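Local coordinates for putative polyprenyl synthetase (Streptomyces coelicolor, PDB 3NF2), which probably joins isoprenoid diphosphate units into longer prenyl chains, as a magnesium-dependent member of the FPP/GGPP synthase family, at residues L8-A16 against G53-L64. Sequence-based numbering, arbitrary orientation.
Sequences LLERGRTLA and GGKAVRPALAVL. With SO4 (sulfate ion), chain B.
R13, in one of its two modelled conformers, lays a face of its guanidinium over the methyl of A56, offset toward the rim, NH2 lying 3.5 Å from CB; its NH1 gives G54 O a bent hydrogen bond of 2.9 Å from above the carbonyl plane. With CG anti to the backbone N (chi1 164°), this conformer reaches across to the loop before helix 57-67, bending at chi3. The two helices cross at 90°, their axes 7.3 Å apart, at G12, whose CA comes within 4.0 Å of A60 CA; a side chain there would clash with A60 N. A60 CB rests on L8 O at 3.4 Å, while L8 crosses L64 at about a right angle. L64 CD1 also meets the edge of the R11 guanidinium, salt-bridged to E67. Beyond A56, K55 N, R104 and both terminal nitrogens of R58 hold a sulfate, R58 NH2 to O1 at 2.7 Å; R58 NE is salt-bridged to E84. A leucine in place of R58 would probably leave the sulfate more loosely held and E84 without this partner. Helix 5-25 lies across helix 57-67, whose L61 packs on helices 173-198, 203-230 and 326-339, while L15 and P59 touch helix 77-98.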
ATOM      1  N   LEU A   8      28.703  -9.050  10.154  1.00 84.56           N
ATOM      2  CA  LEU A   8      27.484  -8.320  10.506  1.00 83.58           C
ATOM      3  C   LEU A   8      26.386  -8.476   9.453  1.00 83.82           C
ATOM      4  O   LEU A   8      25.209  -8.598   9.800  1.00 80.67           O
ATOM      5  CB  LEU A   8      27.777  -6.833  10.728  1.00 80.84           C
ATOM      6  CG  LEU A   8      28.631  -6.416  11.924  1.00 77.92           C
ATOM      7  CD1 LEU A   8      28.829  -4.913  11.899  1.00 73.01           C
ATOM      8  CD2 LEU A   8      28.006  -6.859  13.240  1.00 77.82           C
ATOM      9  N   LEU A   9      26.777  -8.459   8.177  1.00 81.90           N
ATOM     10  CA  LEU A   9      25.841  -8.647   7.066  1.00 82.75           C
ATOM     11  C   LEU A   9      25.233 -10.050   7.083  1.00 82.32           C
ATOM     12  O   LEU A   9      24.043 -10.216   6.810  1.00 79.53           O
ATOM     13  CB  LEU A   9      26.520  -8.376   5.715  1.00 82.49           C
ATOM     14  CG  LEU A   9      27.106  -6.989   5.417  1.00 84.32           C
ATOM     15  CD1 LEU A   9      27.702  -6.971   4.017  1.00 89.54           C
ATOM     16  CD2 LEU A   9      26.077  -5.871   5.571  1.00 84.58           C
ATOM     17  N   GLU A  10      26.067 -11.041   7.408  1.00 81.32           N
ATOM     18  CA  GLU A  10      25.638 -12.414   7.663  1.00 81.57           C
ATOM     19  C   GLU A  10      24.674 -12.476   8.852  1.00 78.21           C
ATOM     20  O   GLU A  10      23.611 -13.092   8.765  1.00 73.85           O
ATOM     21  CB  GLU A  10      26.869 -13.299   7.924  1.00 85.68           C
ATOM     22  CG  GLU A  10      26.592 -14.658   8.585  1.00 94.30           C
ATOM     23  CD  GLU A  10      26.288 -15.774   7.590  1.00106.19           C
ATOM     24  OE1 GLU A  10      25.507 -15.555   6.634  1.00106.14           O
ATOM     25  OE2 GLU A  10      26.829 -16.886   7.780  1.00110.76           O
ATOM     26  N   ARG A  11      25.059 -11.819   9.947  1.00 76.33           N
ATOM     27  CA  ARG A  11      24.258 -11.744  11.169  1.00 78.38           C
ATOM     28  C   ARG A  11      22.836 -11.230  10.920  1.00 76.96           C
ATOM     29  O   ARG A  11      21.876 -11.797  11.441  1.00 77.31           O
ATOM     30  CB  ARG A  11      24.968 -10.855  12.194  1.00 79.70           C
ATOM     31  CG  ARG A  11      24.360 -10.821  13.577  1.00 77.96           C
ATOM     32  CD  ARG A  11      24.596  -9.456  14.186  1.00 84.10           C
ATOM     33  NE  ARG A  11      24.771  -9.523  15.631  1.00 94.92           N
ATOM     34  CZ  ARG A  11      24.924  -8.463  16.421  1.00 96.26           C
ATOM     35  NH1 ARG A  11      24.917  -7.235  15.912  1.00 91.20           N
ATOM     36  NH2 ARG A  11      25.086  -8.635  17.727  1.00 94.80           N
ATOM     37  N   GLY A  12      22.714 -10.174  10.115  1.00 74.35           N
ATOM     38  CA  GLY A  12      21.419  -9.579   9.785  1.00 70.72           C
ATOM     39  C   GLY A  12      20.572 -10.435   8.858  1.00 71.13           C
ATOM     40  O   GLY A  12      19.354 -10.534   9.042  1.00 67.50           O
ATOM     41  N   ARG A  13      21.225 -11.049   7.867  1.00 71.99           N
ATOM     42  CA  ARG A  13      20.545 -11.899   6.888  0.50 73.16           C
ATOM     43  C   ARG A  13      19.980 -13.164   7.534  1.00 74.48           C
ATOM     44  O   ARG A  13      18.807 -13.494   7.334  1.00 72.33           O
ATOM     45  CB  ARG A  13      21.480 -12.231   5.712  0.50 73.57           C
ATOM     46  CG  ARG A  13      21.028 -13.392   4.827  0.50 74.68           C
ATOM     47  CD  ARG A  13      21.555 -13.281   3.397  0.50 72.95           C
ATOM     48  NE  ARG A  13      22.792 -12.511   3.305  0.50 67.10           N
ATOM     49  CZ  ARG A  13      22.958 -11.467   2.499  0.50 65.38           C
ATOM     50  NH1 ARG A  13      21.968 -11.075   1.709  0.50 66.98           N
ATOM     51  NH2 ARG A  13      24.114 -10.817   2.480  0.50 62.53           N
ATOM     52  N   THR A  14      20.807 -13.852   8.322  1.00 75.68           N
ATOM     53  CA  THR A  14      20.414 -15.106   8.975  1.00 72.79           C
ATOM     54  C   THR A  14      19.367 -14.915  10.068  1.00 68.95           C
ATOM     55  O   THR A  14      18.576 -15.817  10.321  1.00 71.87           O
ATOM     56  CB  THR A  14      21.622 -15.873   9.550  1.00 75.24           C
ATOM     57  OG1 THR A  14      22.283 -15.067  10.533  1.00 81.71           O
ATOM     58  CG2 THR A  14      22.606 -16.256   8.436  1.00 69.53           C
ATOM     59  N   LEU A  15      19.356 -13.754  10.715  1.00 62.73           N
ATOM     60  CA  LEU A  15      18.321 -13.480  11.710  1.00 59.77           C
ATOM     61  C   LEU A  15      16.968 -13.123  11.083  1.00 62.73           C
ATOM     62  O   LEU A  15      15.923 -13.599  11.540  1.00 61.49           O
ATOM     63  CB  LEU A  15      18.765 -12.394  12.691  1.00 56.81           C
ATOM     64  CG  LEU A  15      19.803 -12.811  13.745  1.00 60.08           C
ATOM     65  CD1 LEU A  15      20.096 -11.652  14.682  1.00 43.94           C
ATOM     66  CD2 LEU A  15      19.388 -14.064  14.540  1.00 52.83           C
ATOM     67  N   ALA A  16      16.992 -12.307  10.026  1.00 59.04           N
ATOM     68  CA  ALA A  16      15.757 -11.750   9.464  1.00 52.02           C
ATOM     69  C   ALA A  16      15.093 -12.607   8.387  1.00 49.95           C
ATOM     70  O   ALA A  16      13.871 -12.727   8.388  1.00 47.87           O
ATOM     71  CB  ALA A  16      15.980 -10.319   8.962  1.00 46.08           C
ATOM     72  N   GLY A  53      19.503 -14.103  -2.727  1.00114.11           N
ATOM     73  CA  GLY A  53      20.094 -13.296  -1.657  1.00114.14           C
ATOM     74  C   GLY A  53      20.958 -12.153  -2.151  1.00114.12           C
ATOM     75  O   GLY A  53      22.091 -12.360  -2.587  1.00113.79           O
ATOM     76  N   GLY A  54      20.405 -10.943  -2.097  1.00113.06           N
ATOM     77  CA  GLY A  54      21.125  -9.744  -2.507  1.00110.06           C
ATOM     78  C   GLY A  54      21.994  -9.220  -1.382  1.00108.86           C
ATOM     79  O   GLY A  54      22.828  -9.944  -0.834  1.00108.77           O
ATOM     80  N   LYS A  55      21.790  -7.954  -1.034  1.00106.94           N
ATOM     81  CA  LYS A  55      22.559  -7.312   0.028  1.00103.15           C
ATOM     82  C   LYS A  55      21.773  -7.307   1.332  1.00 97.48           C
ATOM     83  O   LYS A  55      20.544  -7.437   1.331  1.00 97.13           O
ATOM     84  CB  LYS A  55      22.919  -5.882  -0.364  1.00105.51           C
ATOM     85  CG  LYS A  55      23.754  -5.745  -1.638  1.00107.96           C
ATOM     86  CD  LYS A  55      23.562  -4.382  -2.314  1.00110.01           C
ATOM     87  CE  LYS A  55      23.913  -3.206  -1.392  1.00111.19           C
ATOM     88  NZ  LYS A  55      22.739  -2.725  -0.579  1.00108.06           N
ATOM     89  N   ALA A  56      22.489  -7.142   2.440  1.00 88.14           N
ATOM     90  CA  ALA A  56      21.881  -7.244   3.756  1.00 80.98           C
ATOM     91  C   ALA A  56      22.210  -6.066   4.668  1.00 75.63           C
ATOM     92  O   ALA A  56      22.282  -6.226   5.890  1.00 74.93           O
ATOM     93  CB  ALA A  56      22.284  -8.553   4.412  1.00 84.06           C
ATOM     94  N   VAL A  57      22.377  -4.884   4.076  1.00 68.20           N
ATOM     95  CA  VAL A  57      22.749  -3.686   4.827  1.00 60.43           C
ATOM     96  C   VAL A  57      21.668  -3.293   5.839  1.00 57.76           C
ATOM     97  O   VAL A  57      21.962  -3.146   7.033  1.00 55.19           O
ATOM     98  CB  VAL A  57      23.081  -2.491   3.894  1.00 60.49           C
ATOM     99  CG1 VAL A  57      23.474  -1.265   4.712  1.00 57.25           C
ATOM    100  CG2 VAL A  57      24.195  -2.856   2.931  1.00 60.95           C
ATOM    101  N   ARG A  58      20.430  -3.145   5.361  1.00 50.35           N
ATOM    102  CA  ARG A  58      19.299  -2.762   6.222  1.00 51.64           C
ATOM    103  C   ARG A  58      19.022  -3.710   7.422  1.00 47.32           C
ATOM    104  O   ARG A  58      18.867  -3.224   8.561  1.00 45.51           O
ATOM    105  CB  ARG A  58      18.015  -2.498   5.408  1.00 47.02           C
ATOM    106  CG  ARG A  58      18.122  -1.426   4.327  1.00 51.74           C
ATOM    107  CD  ARG A  58      16.911  -1.461   3.373  1.00 55.87           C
ATOM    108  NE  ARG A  58      16.735  -2.787   2.790  1.00 47.46           N
ATOM    109  CZ  ARG A  58      17.139  -3.146   1.575  1.00 56.50           C
ATOM    110  NH1 ARG A  58      17.717  -2.270   0.764  1.00 51.96           N
ATOM    111  NH2 ARG A  58      16.949  -4.390   1.161  1.00 55.56           N
ATOM    112  N   PRO A  59      18.946  -5.045   7.181  1.00 45.34           N
ATOM    113  CA  PRO A  59      18.762  -5.924   8.343  1.00 45.68           C
ATOM    114  C   PRO A  59      19.907  -5.849   9.365  1.00 50.65           C
ATOM    115  O   PRO A  59      19.643  -5.738  10.574  1.00 51.25           O
ATOM    116  CB  PRO A  59      18.674  -7.331   7.731  1.00 49.48           C
ATOM    117  CG  PRO A  59      18.989  -7.188   6.286  1.00 50.50           C
ATOM    118  CD  PRO A  59      18.757  -5.777   5.912  1.00 44.51           C
ATOM    119  N   ALA A  60      21.149  -5.880   8.879  1.00 45.81           N
ATOM    120  CA  ALA A  60      22.328  -5.725   9.741  1.00 54.53           C
ATOM    121  C   ALA A  60      22.237  -4.453  10.576  1.00 51.68           C
ATOM    122  O   ALA A  60      22.559  -4.456  11.749  1.00 57.29           O
ATOM    123  CB  ALA A  60      23.619  -5.720   8.912  1.00 49.64           C
ATOM    124  N   LEU A  61      21.765  -3.381   9.953  1.00 53.00           N
ATOM    125  CA  LEU A  61      21.640  -2.087  10.594  1.00 53.46           C
ATOM    126  C   LEU A  61      20.604  -2.129  11.712  1.00 56.10           C
ATOM    127  O   LEU A  61      20.854  -1.635  12.809  1.00 55.38           O
ATOM    128  CB  LEU A  61      21.254  -1.055   9.534  1.00 53.56           C
ATOM    129  CG  LEU A  61      21.919   0.313   9.382  1.00 52.85           C
ATOM    130  CD1 LEU A  61      23.238   0.436  10.110  1.00 57.76           C
ATOM    131  CD2 LEU A  61      22.114   0.591   7.900  1.00 52.30           C
ATOM    132  N   ALA A  62      19.452  -2.741  11.437  1.00 60.12           N
ATOM    133  CA  ALA A  62      18.347  -2.795  12.404  1.00 58.89           C
ATOM    134  C   ALA A  62      18.655  -3.616  13.655  1.00 56.41           C
ATOM    135  O   ALA A  62      18.224  -3.249  14.752  1.00 52.60           O
ATOM    136  CB  ALA A  62      17.076  -3.289  11.740  1.00 58.93           C
ATOM    137  N   VAL A  63      19.392  -4.716  13.490  1.00 56.32           N
ATOM    138  CA  VAL A  63      19.791  -5.525  14.647  1.00 58.03           C
ATOM    139  C   VAL A  63      20.857  -4.792  15.455  1.00 61.72           C
ATOM    140  O   VAL A  63      20.821  -4.821  16.685  1.00 64.48           O
ATOM    141  CB  VAL A  63      20.190  -7.006  14.303  1.00 59.25           C
ATOM    142  CG1 VAL A  63      19.000  -7.766  13.729  1.00 55.49           C
ATOM    143  CG2 VAL A  63      21.374  -7.094  13.351  1.00 60.61           C
ATOM    144  N   LEU A  64      21.766  -4.104  14.757  1.00 62.09           N
ATOM    145  CA  LEU A  64      22.727  -3.190  15.381  1.00 61.98           C
ATOM    146  C   LEU A  64      22.046  -2.076  16.175  1.00 59.67           C
ATOM    147  O   LEU A  64      22.483  -1.735  17.272  1.00 60.01           O
ATOM    148  CB  LEU A  64      23.637  -2.557  14.327  1.00 63.40           C
ATOM    149  CG  LEU A  64      25.116  -2.923  14.263  1.00 66.88           C
ATOM    150  CD1 LEU A  64      25.334  -4.213  13.497  1.00 72.57           C
ATOM    151  CD2 LEU A  64      25.862  -1.788  13.597  1.00 61.93           C
TER
HETATM  152  S   SO4 B   1      18.597  -5.105  -2.079  1.00 77.46           S
HETATM  153  O1  SO4 B   1      17.946  -5.795  -0.964  1.00 65.52           O
HETATM  154  O2  SO4 B   1      19.822  -5.828  -2.416  1.00 78.40           O
HETATM  155  O3  SO4 B   1      17.675  -5.084  -3.219  1.00 66.70           O
HETATM  156  O4  SO4 B   1      18.949  -3.725  -1.718  1.00 60.05           O